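Local coordinates for protein glucokinase (PDB 3VGL) that probably transfers a phosphate from ATP to D-glucose, giving glucose 6-phosphate, as a zinc-containing kinase of the ROK family, at residues A78-W83 with L130-G135; F155-V160 with L165-G170; R159-G164 with E176-G181. All blocks are in the same frame, centred on the assembly; numbering follows the deposited sequence.

From the N terminus, the loop 78-83, after strand 75-77, meets segment 130-135, spanning the turn joining strands 125-130 and 134-140. Contact 1 closes a 46-residue excursion including helices 88-96 and 105-116, and joins the two sides of the active-site cleft before either later contact opens. Contacts 2 and 3 lie within the long loop between strand 143-144 and helix 181-194; their first segments overlap at Arg159 and Val160, and their loops interleave. Contact 2 closes the short zinc loop onto 165-170; contact 3 reaches on to 176-181. Glu176 of contact 3 bonds back to Asn80 and Leu134 of contact 1, while Pro79 packs on His157 of contact 2, so all three border the glucose.

Contact 1: A78-W83 with L130-G135; sequences APNIDW and LGTGLG. With ANP (phosphoaminophosphonic acid-adenylate ester), chain E; BGC (beta-D-glucopyranose), chain D.
In the active-site cleft, where glucose and the nucleotide analogue AMPPNP lie near each other, Asn80 of the loop 78-83 leans on Thr132 and Gly133 of the glycine-rich turn 130-135. The touch is slight: Asn80 CB meets the methyl Thr132 CG2 at 4.1 Å, and the amide nitrogen Asn80 ND2 lies the same 4.1 Å from Gly133 CA. With Asn80 CG beside its own backbone N (chi1 -58°), the amide extends across the gap toward the turn. Its polar end is held elsewhere, because ND2 donates to OE2 of Glu176, the residue whose OE1 takes the N-H of Leu134. One carboxylate therefore connects both segments. The bare Gly133 CA lies 3.9 Å from the ring oxygen O5 of the sugar. The turn belongs to the actin-like ATPase fold of the ROK kinases, in which the loop between the first two strands of the second sheet reaches the nucleotide phosphates. Here Thr132 grips one oxygen twice: its backbone N donates to O1B of AMPPNP at 2.9 Å, nearly straight at 164°, and its hydroxyl OG1 donates to the same O1B at 2.7 Å. OG1 sits beside the backbone N (chi1 -59°), which turns both donors to the phosphate and sends CG2 toward Asn80. The hydroxyl is also hydrogen-bonded to Thr12. On the sugar side, Pro79 CG packs 3.0 Å from glucose O1, and Gly135 CA lies 3.5 Å from glucose O4.

Contact 2: F155-V160 with L165-G170; sequences FGHIRV and LLCGCG. With ZN (zinc ion), chain B; BGC (beta-D-glucopyranose), chain D.
His157, Cys167 and Cys169 converge on one zinc ion, which joins segments 155-160 and 165-170. The imidazole binds through ND1 at 2.1 Å from the zinc, and the two sulfurs Cys167 SG and Cys169 SG each lie 2.3 Å from it; Cys174 supplies the fourth ligand. Around the metal the ligands crowd together without a direct hydrogen bond between the segments. Cys167 SG sits at the edge of the His157 ring, practically in its plane, 3.5 Å from ND1. Cys169 SG is equally near ND1 but approaches the ring obliquely. The two thiolate arms arrive by different torsions: in Cys167 the sulfur is anti to the backbone N (chi1 -172°), whereas in Cys169 it is tucked between the backbone N and the carbonyl carbon (chi1 73°), and the pair closes on the metal from a tight Cys-Gly-Cys step. This Cys-X-Cys zinc site, completed by a histidine and a further cysteine, is a hallmark of many ROK-family proteins. A type I beta turn from Cys167 to Gly170 shapes the step, closed by Gly170 N donating to Cys167 O, and Cys169 N adds a weak bond to Cys167 SG. Through its other ring nitrogen, NE2, His157 donates to glucose O2 at 2.9 Å, with an N-H...O angle of 149°. Held by the metal at ND1 and by the sugar at NE2, the ring is fixed in rotation, and the zinc probably polarises its N-H. Farther out, Pro79 and Glu176 pack on the imidazole, and Ile282 of the second subunit also touches His157.

Contact 3: R159-G164 with E176-G181; sequences RVVPDG and EQYASG. With BGC (beta-D-glucopyranose), chain D; ANP (phosphoaminophosphonic acid-adenylate ester), chain E.
Apolar contacts dominate, and all of them fall on Tyr178. Val161 CG2 lies over one face of the phenol ring in a CH-pi contact, 4.0 Å from its centroid and 30° off the normal, the two side chains crossing at about a right angle. Val160 CG2 comes obliquely to the same ring, 3.5 Å from Tyr178 CD2, and these two side chains run antiparallel alongside one another. With CG beside its backbone N (chi1 -59°), Tyr178 carries its hydroxyl into the type II turn 161-164, where OH rests 3.4 Å from Val161 CB and 3.5 Å from Gly164 CA. Among polar contacts, Tyr178 OH is hydrogen-bonded to Leu165 N and to Asp163 O of the third subunit. The turn itself is closed by Gly164 N donating to Val161 O. Toward the ligands, glucose O1 donates to Glu176 OE1 at 2.6 Å, and Ser180 OG N-caps helix 181-194 by accepting from Ala183 N. Tyr178 also packs on Trp239 of helix 227-251, between a type II turn and an N-capped helix that flank the zinc-binding loop of this ROK kinase of the actin-like ATPase superfamily.

Contact 1: A78-W83 with L130-G135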
loop_
_atom_site.group_PDB
_atom_site.type_symbol
_atom_site.label_atom_id
_atom_site.label_comp_id
_atom_site.label_asym_id
_atom_site.label_seq_id
_atom_site.Cartn_x
_atom_site.Cartn_y
_atom_site.Cartn_z
ATOM N N ALA A 78 -20.067 16.859 4.786
ATOM C CA ALA A 78 -19.585 16.105 5.985
ATOM C C ALA A 78 -19.556 14.599 5.734
ATOM O O ALA A 78 -20.516 14.052 5.214
ATOM C CB ALA A 78 -20.435 16.405 7.193
ATOM N N PRO A 79 -18.441 13.921 6.085
ATOM C CA PRO A 79 -18.380 12.485 5.815
ATOM C C PRO A 79 -19.187 11.608 6.762
ATOM O O PRO A 79 -19.599 10.500 6.369
ATOM C CB PRO A 79 -16.876 12.150 5.947
ATOM C CG PRO A 79 -16.318 13.210 6.702
ATOM C CD PRO A 79 -17.140 14.469 6.480
ATOM N N ASN A 80 -19.412 12.065 7.998
ATOM C CA ASN A 80 -20.008 11.213 9.016
ATOM C C ASN A 80 -21.327 11.773 9.573
ATOM O O ASN A 80 -21.869 11.243 10.521
ATOM C CB ASN A 80 -18.995 10.956 10.142
ATOM C CG ASN A 80 -17.717 10.321 9.620
ATOM O OD1 ASN A 80 -17.765 9.324 8.910
ATOM N ND2 ASN A 80 -16.570 10.913 9.966
ATOM N N ILE A 81 -21.804 12.847 8.954
ATOM C CA ILE A 81 -23.073 13.492 9.309
ATOM C C ILE A 81 -23.746 13.828 7.969
ATOM O O ILE A 81 -23.072 14.177 7.012
ATOM C CB ILE A 81 -22.830 14.785 10.136
ATOM C CG1 ILE A 81 -22.228 14.454 11.506
ATOM C CG2 ILE A 81 -24.147 15.590 10.333
ATOM C CD1 ILE A 81 -21.692 15.648 12.216
ATOM N N ASP A 82 -25.072 13.792 7.916
ATOM C CA ASP A 82 -25.769 14.066 6.648
ATOM C C ASP A 82 -25.961 15.572 6.385
ATOM O O ASP A 82 -27.071 16.133 6.496
ATOM C CB ASP A 82 -27.083 13.283 6.577
ATOM C CG ASP A 82 -27.720 13.312 5.188
ATOM O OD1 ASP A 82 -27.000 13.469 4.163
ATOM O OD2 ASP A 82 -28.954 13.151 5.127
ATOM N N TRP A 83 -24.856 16.221 6.048
ATOM C CA TRP A 83 -24.837 17.638 5.707
ATOM C C TRP A 83 -24.294 17.790 4.282
ATOM O O TRP A 83 -23.194 17.330 3.975
ATOM C CB TRP A 83 -23.919 18.399 6.667
ATOM C CG TRP A 83 -24.477 18.802 8.028
ATOM C CD1 TRP A 83 -25.767 19.138 8.338
ATOM C CD2 TRP A 83 -23.719 18.976 9.243
ATOM N NE1 TRP A 83 -25.864 19.506 9.671
ATOM C CE2 TRP A 83 -24.621 19.408 10.246
ATOM C CE3 TRP A 83 -22.372 18.789 9.580
ATOM C CZ2 TRP A 83 -24.212 19.661 11.573
ATOM C CZ3 TRP A 83 -21.961 19.061 10.900
ATOM C CH2 TRP A 83 -22.880 19.484 11.871
ATOM N N LEU A 130 -9.006 13.273 17.411
ATOM C CA LEU A 130 -9.310 11.860 17.194
ATOM C C LEU A 130 -10.645 11.550 17.834
ATOM O O LEU A 130 -10.773 11.575 19.050
ATOM C CB LEU A 130 -8.211 10.996 17.837
ATOM C CG LEU A 130 -6.794 11.183 17.294
ATOM C CD1 LEU A 130 -5.812 10.369 18.120
ATOM C CD2 LEU A 130 -6.727 10.780 15.801
ATOM N N GLY A 131 -11.631 11.236 17.004
ATOM C CA GLY A 131 -13.018 11.040 17.476
ATOM C C GLY A 131 -13.745 10.148 16.506
ATOM O O GLY A 131 -13.201 9.130 16.060
ATOM N N THR A 132 -14.976 10.521 16.158
ATOM C CA THR A 132 -15.699 9.787 15.115
ATOM C C THR A 132 -14.882 9.758 13.833
ATOM O O THR A 132 -14.824 8.732 13.136
ATOM C CB THR A 132 -17.044 10.451 14.841
ATOM O OG1 THR A 132 -17.779 10.450 16.061
ATOM C CG2 THR A 132 -17.855 9.672 13.815
ATOM N N GLY A 133 -14.281 10.909 13.545
ATOM C CA GLY A 133 -13.355 11.053 12.431
ATOM C C GLY A 133 -12.047 11.652 12.921
ATOM O O GLY A 133 -11.772 11.693 14.111
ATOM N N LEU A 134 -11.220 12.108 11.994
ATOM C CA LEU A 134 -9.992 12.807 12.346
ATOM C C LEU A 134 -10.106 14.212 11.772
ATOM O O LEU A 134 -10.343 14.366 10.590
ATOM C CB LEU A 134 -8.734 12.076 11.794
ATOM C CG LEU A 134 -7.394 12.690 12.268
ATOM C CD1 LEU A 134 -6.280 11.644 12.298
ATOM C CD2 LEU A 134 -6.936 13.851 11.352
ATOM N N GLY A 135 -10.012 15.214 12.644
ATOM C CA GLY A 135 -10.069 16.609 12.209
ATOM C C GLY A 135 -8.719 17.287 12.379
ATOM O O GLY A 135 -7.849 16.822 13.108
HETATM P PB ANP E . -17.459 13.206 18.329
HETATM O O1B ANP E . -16.638 12.663 17.155
HETATM O O2B ANP E . -18.946 13.038 18.218
HETATM N N3B ANP E . -17.129 14.877 18.524
HETATM P PA ANP E . -15.656 11.950 20.256
HETATM O O1A ANP E . -15.903 11.528 21.708
HETATM O O2A ANP E . -14.615 12.978 19.940
HETATM O O3A ANP E . -17.091 12.370 19.648
HETATM O "O5'" ANP E . -15.315 10.651 19.369
HETATM C "C5'" ANP E . -16.129 9.474 19.406
HETATM C "C4'" ANP E . -15.283 8.270 19.053
HETATM O "O4'" ANP E . -14.114 8.229 19.882
HETATM C "C3'" ANP E . -16.049 6.998 19.320
HETATM O "O3'" ANP E . -15.518 5.997 18.448
HETATM C "C2'" ANP E . -15.654 6.702 20.743
HETATM O "O2'" ANP E . -15.781 5.327 21.057
HETATM C "C1'" ANP E . -14.205 7.161 20.823
HETATM N N9 ANP E . -13.900 7.756 22.137
HETATM C C8 ANP E . -14.402 8.885 22.670
HETATM N N7 ANP E . -13.865 9.113 23.911
HETATM C C5 ANP E . -12.994 8.113 24.131
HETATM C C6 ANP E . -12.080 7.693 25.233
HETATM N N6 ANP E . -11.971 8.430 26.368
HETATM N N1 ANP E . -11.343 6.579 25.036
HETATM C C2 ANP E . -11.414 5.808 23.924
HETATM N N3 ANP E . -12.234 6.126 22.895
HETATM C C4 ANP E . -13.012 7.224 22.966
HETATM C C2 BGC D . -14.536 15.752 8.900
HETATM C C3 BGC D . -13.897 16.993 9.520
HETATM C C4 BGC D . -14.022 16.986 11.045
HETATM C C5 BGC D . -13.499 15.652 11.550
HETATM C C6 BGC D . -13.612 15.528 13.073
HETATM C C1 BGC D . -13.929 14.517 9.555
HETATM O O1 BGC D . -14.549 13.348 9.096
HETATM O O2 BGC D . -14.181 15.738 7.504
HETATM O O3 BGC D . -14.483 18.152 9.012
HETATM O O4 BGC D . -13.224 18.025 11.583
HETATM O O5 BGC D . -14.193 14.566 10.956
HETATM O O6 BGC D . -14.961 15.649 13.493
#

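Contact 2: F155-V160 with L165-G170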
loop_
_atom_site.group_PDB
_atom_site.type_symbol
_atom_site.label_atom_id
_atom_site.label_comp_id
_atom_site.label_asym_id
_atom_site.label_seq_id
_atom_site.Cartn_x
_atom_site.Cartn_y
_atom_site.Cartn_z
ATOM N N PHE A 155 -7.383 17.131 7.449
ATOM C CA PHE A 155 -6.311 16.140 7.499
ATOM C C PHE A 155 -6.839 14.698 7.464
ATOM O O PHE A 155 -6.132 13.761 7.041
ATOM C CB PHE A 155 -5.528 16.257 8.815
ATOM C CG PHE A 155 -4.889 17.602 9.065
ATOM C CD1 PHE A 155 -4.591 18.492 8.030
ATOM C CD2 PHE A 155 -4.517 17.928 10.365
ATOM C CE1 PHE A 155 -3.963 19.731 8.312
ATOM C CE2 PHE A 155 -3.907 19.139 10.657
ATOM C CZ PHE A 155 -3.632 20.048 9.640
ATOM N N GLY A 156 -8.085 14.522 7.902
ATOM C CA GLY A 156 -8.676 13.181 7.964
ATOM C C GLY A 156 -8.799 12.507 6.622
ATOM O O GLY A 156 -8.927 11.297 6.547
ATOM N N HIS A 157 -8.744 13.307 5.544
ATOM C CA HIS A 157 -8.941 12.760 4.200
ATOM C C HIS A 157 -7.708 12.825 3.322
ATOM O O HIS A 157 -7.776 12.635 2.110
ATOM C CB HIS A 157 -10.197 13.390 3.555
ATOM C CG HIS A 157 -11.357 13.333 4.477
ATOM N ND1 HIS A 157 -12.017 12.151 4.751
ATOM C CD2 HIS A 157 -11.864 14.272 5.321
ATOM C CE1 HIS A 157 -12.925 12.381 5.689
ATOM N NE2 HIS A 157 -12.850 13.653 6.053
ATOM N N ILE A 158 -6.556 13.015 3.959
ATOM C CA ILE A 158 -5.274 12.784 3.275
ATOM C C ILE A 158 -5.162 11.277 3.057
ATOM O O ILE A 158 -5.493 10.489 3.938
ATOM C CB ILE A 158 -4.092 13.232 4.182
ATOM C CG1 ILE A 158 -4.130 14.760 4.347
ATOM C CG2 ILE A 158 -2.736 12.765 3.613
ATOM C CD1 ILE A 158 -3.312 15.180 5.585
ATOM N N ARG A 159 -4.711 10.860 1.888
ATOM C CA ARG A 159 -4.664 9.423 1.565
ATOM C C ARG A 159 -3.379 8.835 2.110
ATOM O O ARG A 159 -2.268 9.203 1.671
ATOM C CB ARG A 159 -4.705 9.227 0.057
ATOM C CG ARG A 159 -4.731 7.760 -0.312
ATOM C CD ARG A 159 -4.695 7.532 -1.814
ATOM N NE ARG A 159 -3.390 7.862 -2.391
ATOM C CZ ARG A 159 -3.062 7.622 -3.652
ATOM N NH1 ARG A 159 -1.867 7.990 -4.114
ATOM N NH2 ARG A 159 -3.923 6.985 -4.445
ATOM N N VAL A 160 -3.522 7.958 3.077
ATOM C CA VAL A 160 -2.361 7.301 3.672
ATOM C C VAL A 160 -2.135 5.900 3.115
ATOM O O VAL A 160 -0.986 5.438 3.128
ATOM C CB VAL A 160 -2.382 7.296 5.226
ATOM C CG1 VAL A 160 -2.386 8.739 5.744
ATOM C CG2 VAL A 160 -3.546 6.508 5.799
ATOM N N LEU A 165 -8.901 1.627 2.887
ATOM C CA LEU A 165 -10.254 1.498 3.440
ATOM C C LEU A 165 -11.236 2.536 2.896
ATOM O O LEU A 165 -10.882 3.696 2.755
ATOM C CB LEU A 165 -10.159 1.701 4.956
ATOM C CG LEU A 165 -9.591 0.507 5.720
ATOM C CD1 LEU A 165 -9.237 0.960 7.153
ATOM C CD2 LEU A 165 -10.598 -0.685 5.731
ATOM N N LEU A 166 -12.480 2.124 2.647
ATOM C CA LEU A 166 -13.538 3.075 2.293
ATOM C C LEU A 166 -13.782 4.089 3.396
ATOM O O LEU A 166 -13.907 3.709 4.569
ATOM C CB LEU A 166 -14.836 2.318 2.001
ATOM C CG LEU A 166 -14.852 1.350 0.828
ATOM C CD1 LEU A 166 -16.123 0.520 0.927
ATOM C CD2 LEU A 166 -14.792 2.091 -0.492
ATOM N N CYS A 167 -13.910 5.356 2.995
ATOM C CA CYS A 167 -14.190 6.456 3.922
ATOM C C CYS A 167 -15.559 7.065 3.657
ATOM O O CYS A 167 -16.054 6.972 2.546
ATOM C CB CYS A 167 -13.111 7.553 3.783
ATOM S SG CYS A 167 -13.195 8.867 5.017
ATOM N N GLY A 168 -16.171 7.665 4.680
ATOM C CA GLY A 168 -17.441 8.375 4.551
ATOM C C GLY A 168 -17.416 9.510 3.542
ATOM O O GLY A 168 -18.472 9.923 3.033
ATOM N N CYS A 169 -16.218 10.015 3.231
ATOM C CA CYS A 169 -16.096 11.069 2.222
ATOM C C CYS A 169 -16.277 10.567 0.796
ATOM O O CYS A 169 -16.392 11.374 -0.135
ATOM C CB CYS A 169 -14.763 11.802 2.363
ATOM S SG CYS A 169 -13.358 10.796 1.783
ATOM N N GLY A 170 -16.297 9.251 0.632
ATOM C CA GLY A 170 -16.443 8.637 -0.684
ATOM C C GLY A 170 -15.151 8.171 -1.327
ATOM O O GLY A 170 -15.169 7.509 -2.391
HETATM ZN ZN ZN B . -12.100 10.375 3.618
HETATM C C2 BGC D . -14.536 15.752 8.900
HETATM C C3 BGC D . -13.897 16.993 9.520
HETATM C C4 BGC D . -14.022 16.986 11.045
HETATM C C5 BGC D . -13.499 15.652 11.550
HETATM C C6 BGC D . -13.612 15.528 13.073
HETATM C C1 BGC D . -13.929 14.517 9.555
HETATM O O1 BGC D . -14.549 13.348 9.096
HETATM O O2 BGC D . -14.181 15.738 7.504
HETATM O O3 BGC D . -14.483 18.152 9.012
HETATM O O4 BGC D . -13.224 18.025 11.583
HETATM O O5 BGC D . -14.193 14.566 10.956
HETATM O O6 BGC D . -14.961 15.649 13.493
#

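Contact 3: R159-G164 with E176-G181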
loop_
_atom_site.group_PDB
_atom_site.type_symbol
_atom_site.label_atom_id
_atom_site.label_comp_id
_atom_site.label_asym_id
_atom_site.label_seq_id
_atom_site.Cartn_x
_atom_site.Cartn_y
_atom_site.Cartn_z
ATOM N N ARG A 159 -4.711 10.860 1.888
ATOM C CA ARG A 159 -4.664 9.423 1.565
ATOM C C ARG A 159 -3.379 8.835 2.110
ATOM O O ARG A 159 -2.268 9.203 1.671
ATOM C CB ARG A 159 -4.705 9.227 0.057
ATOM C CG ARG A 159 -4.731 7.760 -0.312
ATOM C CD ARG A 159 -4.695 7.532 -1.814
ATOM N NE ARG A 159 -3.390 7.862 -2.391
ATOM C CZ ARG A 159 -3.062 7.622 -3.652
ATOM N NH1 ARG A 159 -1.867 7.990 -4.114
ATOM N NH2 ARG A 159 -3.923 6.985 -4.445
ATOM N N VAL A 160 -3.522 7.958 3.077
ATOM C CA VAL A 160 -2.361 7.301 3.672
ATOM C C VAL A 160 -2.135 5.900 3.115
ATOM O O VAL A 160 -0.986 5.438 3.128
ATOM C CB VAL A 160 -2.382 7.296 5.226
ATOM C CG1 VAL A 160 -2.386 8.739 5.744
ATOM C CG2 VAL A 160 -3.546 6.508 5.799
ATOM N N VAL A 161 -3.190 5.229 2.625
ATOM C CA VAL A 161 -3.027 3.894 2.019
ATOM C C VAL A 161 -3.659 3.951 0.642
ATOM O O VAL A 161 -4.880 4.049 0.538
ATOM C CB VAL A 161 -3.705 2.765 2.837
ATOM C CG1 VAL A 161 -3.622 1.433 2.079
ATOM C CG2 VAL A 161 -3.029 2.638 4.200
ATOM N N PRO A 162 -2.851 3.936 -0.427
ATOM C CA PRO A 162 -3.485 3.930 -1.751
ATOM C C PRO A 162 -4.437 2.728 -1.882
ATOM O O PRO A 162 -4.078 1.606 -1.502
ATOM C CB PRO A 162 -2.300 3.770 -2.708
ATOM C CG PRO A 162 -1.140 4.410 -1.938
ATOM C CD PRO A 162 -1.371 3.932 -0.505
ATOM N N ASP A 163 -5.627 2.985 -2.423
ATOM C CA ASP A 163 -6.624 1.922 -2.596
ATOM C C ASP A 163 -6.997 1.267 -1.267
ATOM O O ASP A 163 -7.413 0.113 -1.259
ATOM C CB ASP A 163 -6.182 0.893 -3.663
ATOM C CG ASP A 163 -5.860 1.556 -4.983
ATOM O OD1 ASP A 163 -6.807 2.048 -5.635
ATOM O OD2 ASP A 163 -4.654 1.588 -5.350
ATOM N N GLY A 164 -6.894 2.026 -0.171
ATOM C CA GLY A 164 -7.203 1.514 1.185
ATOM C C GLY A 164 -8.670 1.544 1.582
ATOM O O GLY A 164 -9.565 1.488 0.756
ATOM N N GLU A 176 -8.238 9.192 8.404
ATOM C CA GLU A 176 -9.188 8.984 9.487
ATOM C C GLU A 176 -9.675 7.546 9.613
ATOM O O GLU A 176 -10.105 7.135 10.695
ATOM C CB GLU A 176 -10.338 9.982 9.419
ATOM C CG GLU A 176 -11.524 9.593 8.647
ATOM C CD GLU A 176 -12.735 10.520 8.951
ATOM O OE1 GLU A 176 -12.519 11.684 9.310
ATOM O OE2 GLU A 176 -13.892 10.057 8.813
ATOM N N GLN A 177 -9.586 6.752 8.540
ATOM C CA GLN A 177 -9.956 5.330 8.650
ATOM C C GLN A 177 -8.939 4.515 9.439
ATOM O O GLN A 177 -9.259 3.412 9.868
ATOM C CB GLN A 177 -10.172 4.709 7.258
ATOM C CG GLN A 177 -11.328 5.361 6.502
ATOM C CD GLN A 177 -12.604 5.297 7.302
ATOM O OE1 GLN A 177 -12.935 4.245 7.909
ATOM N NE2 GLN A 177 -13.318 6.413 7.346
ATOM N N TYR A 178 -7.742 5.102 9.646
ATOM C CA TYR A 178 -6.630 4.430 10.352
ATOM C C TYR A 178 -6.334 5.055 11.700
ATOM O O TYR A 178 -5.804 4.384 12.589
ATOM C CB TYR A 178 -5.360 4.429 9.482
ATOM C CG TYR A 178 -5.607 3.730 8.161
ATOM C CD1 TYR A 178 -5.500 2.348 8.065
ATOM C CD2 TYR A 178 -6.068 4.449 7.054
ATOM C CE1 TYR A 178 -5.770 1.684 6.860
ATOM C CE2 TYR A 178 -6.336 3.800 5.844
ATOM C CZ TYR A 178 -6.195 2.425 5.776
ATOM O OH TYR A 178 -6.469 1.716 4.608
ATOM N N ALA A 179 -6.670 6.330 11.848
ATOM C CA ALA A 179 -6.444 7.015 13.130
ATOM C C ALA A 179 -7.690 7.827 13.478
ATOM O O ALA A 179 -7.968 8.876 12.858
ATOM C CB ALA A 179 -5.222 7.931 13.039
ATOM N N SER A 180 -8.434 7.327 14.452
ATOM C CA SER A 180 -9.639 7.978 14.952
ATOM C C SER A 180 -10.096 7.119 16.115
ATOM O O SER A 180 -9.539 6.020 16.348
ATOM C CB SER A 180 -10.728 8.036 13.869
ATOM O OG SER A 180 -11.335 6.753 13.698
ATOM N N GLY A 181 -11.085 7.612 16.859
ATOM C CA GLY A 181 -11.726 6.776 17.911
ATOM C C GLY A 181 -12.406 5.559 17.292
ATOM O O GLY A 181 -12.355 4.459 17.843
HETATM C C2 BGC D . -14.536 15.752 8.900
HETATM C C3 BGC D . -13.897 16.993 9.520
HETATM C C4 BGC D . -14.022 16.986 11.045
HETATM C C5 BGC D . -13.499 15.652 11.550
HETATM C C6 BGC D . -13.612 15.528 13.073
HETATM C C1 BGC D . -13.929 14.517 9.555
HETATM O O1 BGC D . -14.549 13.348 9.096
HETATM O O2 BGC D . -14.181 15.738 7.504
HETATM O O3 BGC D . -14.483 18.152 9.012
HETATM O O4 BGC D . -13.224 18.025 11.583
HETATM O O5 BGC D . -14.193 14.566 10.956
HETATM O O6 BGC D . -14.961 15.649 13.493
HETATM P PB ANP E . -17.459 13.206 18.329
HETATM O O1B ANP E . -16.638 12.663 17.155
HETATM O O2B ANP E . -18.946 13.038 18.218
HETATM N N3B ANP E . -17.129 14.877 18.524
HETATM P PA ANP E . -15.656 11.950 20.256
HETATM O O1A ANP E . -15.903 11.528 21.708
HETATM O O2A ANP E . -14.615 12.978 19.940
HETATM O O3A ANP E . -17.091 12.370 19.648
HETATM O "O5'" ANP E . -15.315 10.651 19.369
HETATM C "C5'" ANP E . -16.129 9.474 19.406
HETATM C "C4'" ANP E . -15.283 8.270 19.053
HETATM O "O4'" ANP E . -14.114 8.229 19.882
HETATM C "C3'" ANP E . -16.049 6.998 19.320
HETATM O "O3'" ANP E . -15.518 5.997 18.448
HETATM C "C2'" ANP E . -15.654 6.702 20.743
HETATM O "O2'" ANP E . -15.781 5.327 21.057
HETATM C "C1'" ANP E . -14.205 7.161 20.823
HETATM N N9 ANP E . -13.900 7.756 22.137
HETATM C C8 ANP E . -14.402 8.885 22.670
HETATM N N7 ANP E . -13.865 9.113 23.911
HETATM C C5 ANP E . -12.994 8.113 24.131
HETATM C C6 ANP E . -12.080 7.693 25.233
HETATM N N6 ANP E . -11.971 8.430 26.368
HETATM N N1 ANP E . -11.343 6.579 25.036
HETATM C C2 ANP E . -11.414 5.808 23.924
HETATM N N3 ANP E . -12.234 6.126 22.895
HETATM C C4 ANP E . -13.012 7.224 22.966
#